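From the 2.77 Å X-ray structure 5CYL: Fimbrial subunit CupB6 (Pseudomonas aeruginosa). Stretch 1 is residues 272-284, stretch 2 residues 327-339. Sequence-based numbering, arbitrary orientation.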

# COMPACT_ATOMS: atom_id res chain seq x y z
N ILE A 272 -16.47 -23.61 -22.60
CA ILE A 272 -16.65 -25.05 -22.49
C ILE A 272 -15.31 -25.65 -22.07
O ILE A 272 -14.35 -25.61 -22.85
CB ILE A 272 -17.10 -25.71 -23.84
CG1 ILE A 272 -18.17 -24.91 -24.59
CG2 ILE A 272 -17.62 -27.12 -23.60
CD1 ILE A 272 -19.48 -24.91 -23.90
N LEU A 273 -15.26 -26.19 -20.87
CA LEU A 273 -14.12 -26.99 -20.45
C LEU A 273 -14.17 -28.40 -21.06
O LEU A 273 -15.21 -29.05 -21.07
CB LEU A 273 -14.12 -27.07 -18.94
CG LEU A 273 -12.94 -27.69 -18.24
CD1 LEU A 273 -11.65 -27.03 -18.62
CD2 LEU A 273 -13.14 -27.63 -16.74
N SER A 274 -13.03 -28.88 -21.52
CA SER A 274 -12.98 -30.14 -22.25
C SER A 274 -13.03 -31.32 -21.30
O SER A 274 -12.59 -31.21 -20.18
CB SER A 274 -11.66 -30.18 -23.05
OG SER A 274 -10.75 -31.20 -22.62
N LEU A 275 -13.52 -32.46 -21.78
CA LEU A 275 -13.42 -33.72 -21.00
C LEU A 275 -12.10 -34.43 -21.36
O LEU A 275 -11.64 -34.31 -22.49
CB LEU A 275 -14.60 -34.64 -21.25
CG LEU A 275 -16.02 -34.17 -20.89
CD1 LEU A 275 -16.98 -35.29 -21.22
CD2 LEU A 275 -16.21 -33.72 -19.44
N LYS A 276 -11.48 -35.11 -20.38
CA LYS A 276 -10.30 -35.95 -20.65
C LYS A 276 -10.72 -37.00 -21.68
O LYS A 276 -11.82 -37.57 -21.59
CB LYS A 276 -9.77 -36.62 -19.38
CG LYS A 276 -8.39 -37.22 -19.60
CD LYS A 276 -7.69 -37.67 -18.32
CE LYS A 276 -6.18 -37.79 -18.59
NZ LYS A 276 -5.22 -37.68 -17.44
N SER A 277 -9.88 -37.29 -22.66
CA SER A 277 -10.35 -38.13 -23.78
C SER A 277 -10.34 -39.64 -23.45
O SER A 277 -9.72 -40.06 -22.49
CB SER A 277 -9.53 -37.87 -25.03
OG SER A 277 -8.23 -38.41 -24.87
N GLY A 278 -11.09 -40.41 -24.23
CA GLY A 278 -11.25 -41.83 -23.98
C GLY A 278 -12.40 -42.15 -23.05
O GLY A 278 -12.39 -43.18 -22.41
N GLY A 279 -13.38 -41.26 -22.97
CA GLY A 279 -14.52 -41.46 -22.11
C GLY A 279 -15.79 -41.09 -22.82
O GLY A 279 -16.07 -41.63 -23.87
N ALA A 280 -16.55 -40.16 -22.26
CA ALA A 280 -17.78 -39.67 -22.86
C ALA A 280 -17.46 -38.77 -24.01
O ALA A 280 -16.43 -38.15 -24.04
CB ALA A 280 -18.63 -38.94 -21.85
N ALA A 281 -18.36 -38.72 -24.98
CA ALA A 281 -18.17 -37.82 -26.12
C ALA A 281 -19.35 -36.87 -26.33
O ALA A 281 -20.49 -37.19 -26.02
CB ALA A 281 -17.89 -38.62 -27.38
N GLY A 282 -19.03 -35.68 -26.84
CA GLY A 282 -20.03 -34.64 -27.18
C GLY A 282 -20.52 -33.84 -25.99
O GLY A 282 -21.61 -33.27 -26.02
N PHE A 283 -19.72 -33.82 -24.93
CA PHE A 283 -20.07 -33.13 -23.72
C PHE A 283 -18.91 -32.31 -23.25
O PHE A 283 -17.76 -32.60 -23.57
CB PHE A 283 -20.47 -34.12 -22.62
CG PHE A 283 -21.75 -34.83 -22.90
CD1 PHE A 283 -21.77 -35.97 -23.69
CD2 PHE A 283 -22.95 -34.35 -22.39
CE1 PHE A 283 -22.97 -36.61 -23.96
CE2 PHE A 283 -24.16 -34.97 -22.66
CZ PHE A 283 -24.17 -36.11 -23.44
N GLY A 284 -19.23 -31.31 -22.46
CA GLY A 284 -18.21 -30.51 -21.84
C GLY A 284 -18.66 -30.12 -20.47
O GLY A 284 -19.77 -30.48 -20.04
N GLY A 327 -25.65 -37.71 -33.83
CA GLY A 327 -24.68 -38.76 -34.11
C GLY A 327 -23.53 -38.80 -33.11
O GLY A 327 -23.09 -39.87 -32.68
N GLU A 328 -23.08 -37.61 -32.71
CA GLU A 328 -21.88 -37.39 -31.88
C GLU A 328 -21.86 -37.90 -30.42
O GLU A 328 -20.82 -38.36 -29.96
CB GLU A 328 -21.51 -35.90 -31.88
N LEU A 329 -22.98 -37.95 -29.74
CA LEU A 329 -22.99 -38.34 -28.37
C LEU A 329 -22.52 -39.73 -28.08
O LEU A 329 -22.86 -40.61 -28.76
CB LEU A 329 -24.39 -38.19 -27.84
CG LEU A 329 -24.84 -36.82 -27.39
CD1 LEU A 329 -24.33 -35.83 -28.34
CD2 LEU A 329 -26.32 -36.74 -27.33
N LYS A 330 -21.68 -39.87 -27.06
CA LYS A 330 -21.23 -41.18 -26.62
C LYS A 330 -21.21 -41.19 -25.10
O LYS A 330 -21.01 -40.14 -24.48
CB LYS A 330 -19.83 -41.48 -27.17
CG LYS A 330 -19.51 -42.96 -27.27
CD LYS A 330 -18.08 -43.19 -27.73
CE LYS A 330 -17.96 -43.00 -29.24
NZ LYS A 330 -16.80 -43.76 -29.80
N ALA A 331 -21.42 -42.35 -24.49
CA ALA A 331 -21.39 -42.39 -23.03
C ALA A 331 -20.06 -42.77 -22.47
O ALA A 331 -19.28 -43.36 -23.14
CB ALA A 331 -22.49 -43.26 -22.51
N GLY A 332 -19.80 -42.41 -21.24
CA GLY A 332 -18.53 -42.76 -20.63
C GLY A 332 -18.09 -41.95 -19.43
O GLY A 332 -18.86 -41.25 -18.81
N VAL A 333 -16.81 -42.07 -19.09
CA VAL A 333 -16.24 -41.38 -17.93
C VAL A 333 -16.10 -39.93 -18.32
O VAL A 333 -15.54 -39.69 -19.37
CB VAL A 333 -14.87 -41.95 -17.57
CG1 VAL A 333 -14.12 -41.02 -16.60
CG2 VAL A 333 -15.06 -43.33 -16.99
N ALA A 334 -16.63 -38.99 -17.52
CA ALA A 334 -16.55 -37.57 -17.88
C ALA A 334 -15.69 -36.82 -16.88
O ALA A 334 -16.18 -36.33 -15.84
CB ALA A 334 -17.92 -36.97 -17.98
N ASP A 335 -14.42 -36.66 -17.22
CA ASP A 335 -13.49 -35.97 -16.30
C ASP A 335 -12.82 -34.76 -16.94
O ASP A 335 -12.44 -34.80 -18.09
CB ASP A 335 -12.46 -36.93 -15.73
CG ASP A 335 -13.05 -37.93 -14.74
OD1 ASP A 335 -14.22 -37.82 -14.30
OD2 ASP A 335 -12.30 -38.87 -14.39
N GLY A 336 -12.71 -33.69 -16.16
CA GLY A 336 -12.05 -32.49 -16.66
C GLY A 336 -11.21 -31.83 -15.61
O GLY A 336 -11.42 -32.05 -14.42
N ALA A 337 -10.28 -31.01 -16.04
CA ALA A 337 -9.43 -30.35 -15.04
C ALA A 337 -9.17 -28.90 -15.40
O ALA A 337 -8.94 -28.61 -16.55
CB ALA A 337 -8.13 -31.10 -14.92
N ALA A 338 -9.22 -28.01 -14.43
CA ALA A 338 -8.89 -26.60 -14.67
C ALA A 338 -7.76 -26.19 -13.76
O ALA A 338 -7.84 -26.35 -12.54
CB ALA A 338 -10.10 -25.72 -14.40
N GLU A 339 -6.70 -25.67 -14.37
CA GLU A 339 -5.62 -25.06 -13.61
C GLU A 339 -5.93 -23.61 -13.37
O GLU A 339 -6.26 -22.91 -14.32
CB GLU A 339 -4.31 -25.12 -14.39
CG GLU A 339 -4.11 -26.45 -15.04
CD GLU A 339 -2.73 -26.61 -15.65
OE1 GLU A 339 -2.33 -25.73 -16.43
OE2 GLU A 339 -2.07 -27.64 -15.37
O HOH W 1 -13.59 -37.55 -19.44

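The two stretches run antiparallel and are joined chiefly through their backbones. The register is anchored at Ala281 and Lys330, a single antiparallel bridge whose CA atoms lie 4.6 Å apart. Each residue donates to the other: Ala281 N to Lys330 O at 3.0 Å, and Lys330 N to Ala281 O at 3.1 Å. Next to this pair, Ala280 N donates to Val333 O at 3.1 Å, and farther along Lys276 N reaches Asp335 O at a short 2.5 Å, nearly in line. Two CA-H...O contacts reinforce the same carbonyls: Gly279 CA lies 3.4 Å from Val333 O, and Leu275 CA lies 3.3 Å from Asp335 O. Between these sites a water lies 2.8 Å from Lys276 O and 2.9 Å from Val333 O and accepts from Asp335 N, its oxygen 2.5 Å away.

Glycine permits the shortest CA-CA distance across the stretches, 3.9 Å between Ala280 CA and Gly332 CA. A CB on Gly332 would clash with Gly279 C and Ala280 N, and a CB on Gly279 would clash with Val333 O. Gly282 adopts a positive phi, which favours glycine, and a CB there would be tight against Leu329 CD1.

Side-chain contacts are few and mostly apolar. The CB atoms of Ala281 and Lys330 meet at 3.5 Å, while the lysine's end leads away, leaving its charge free of the interface. Ala334 offers its CB to Leu275 CD1 at 3.8 Å and to Ala280 CB at 4.4 Å, a compact cluster suited to short side chains beside one longer leucine. Buried Leu273 points toward the other stretch, its CD2 4.3 Å from Ala338 CB. At the far end, the ring of Phe283 comes nearer than its CB direction suggests, bringing CE1 to 3.9 Å from Leu329 CG. Together the stretches bury 684 Å².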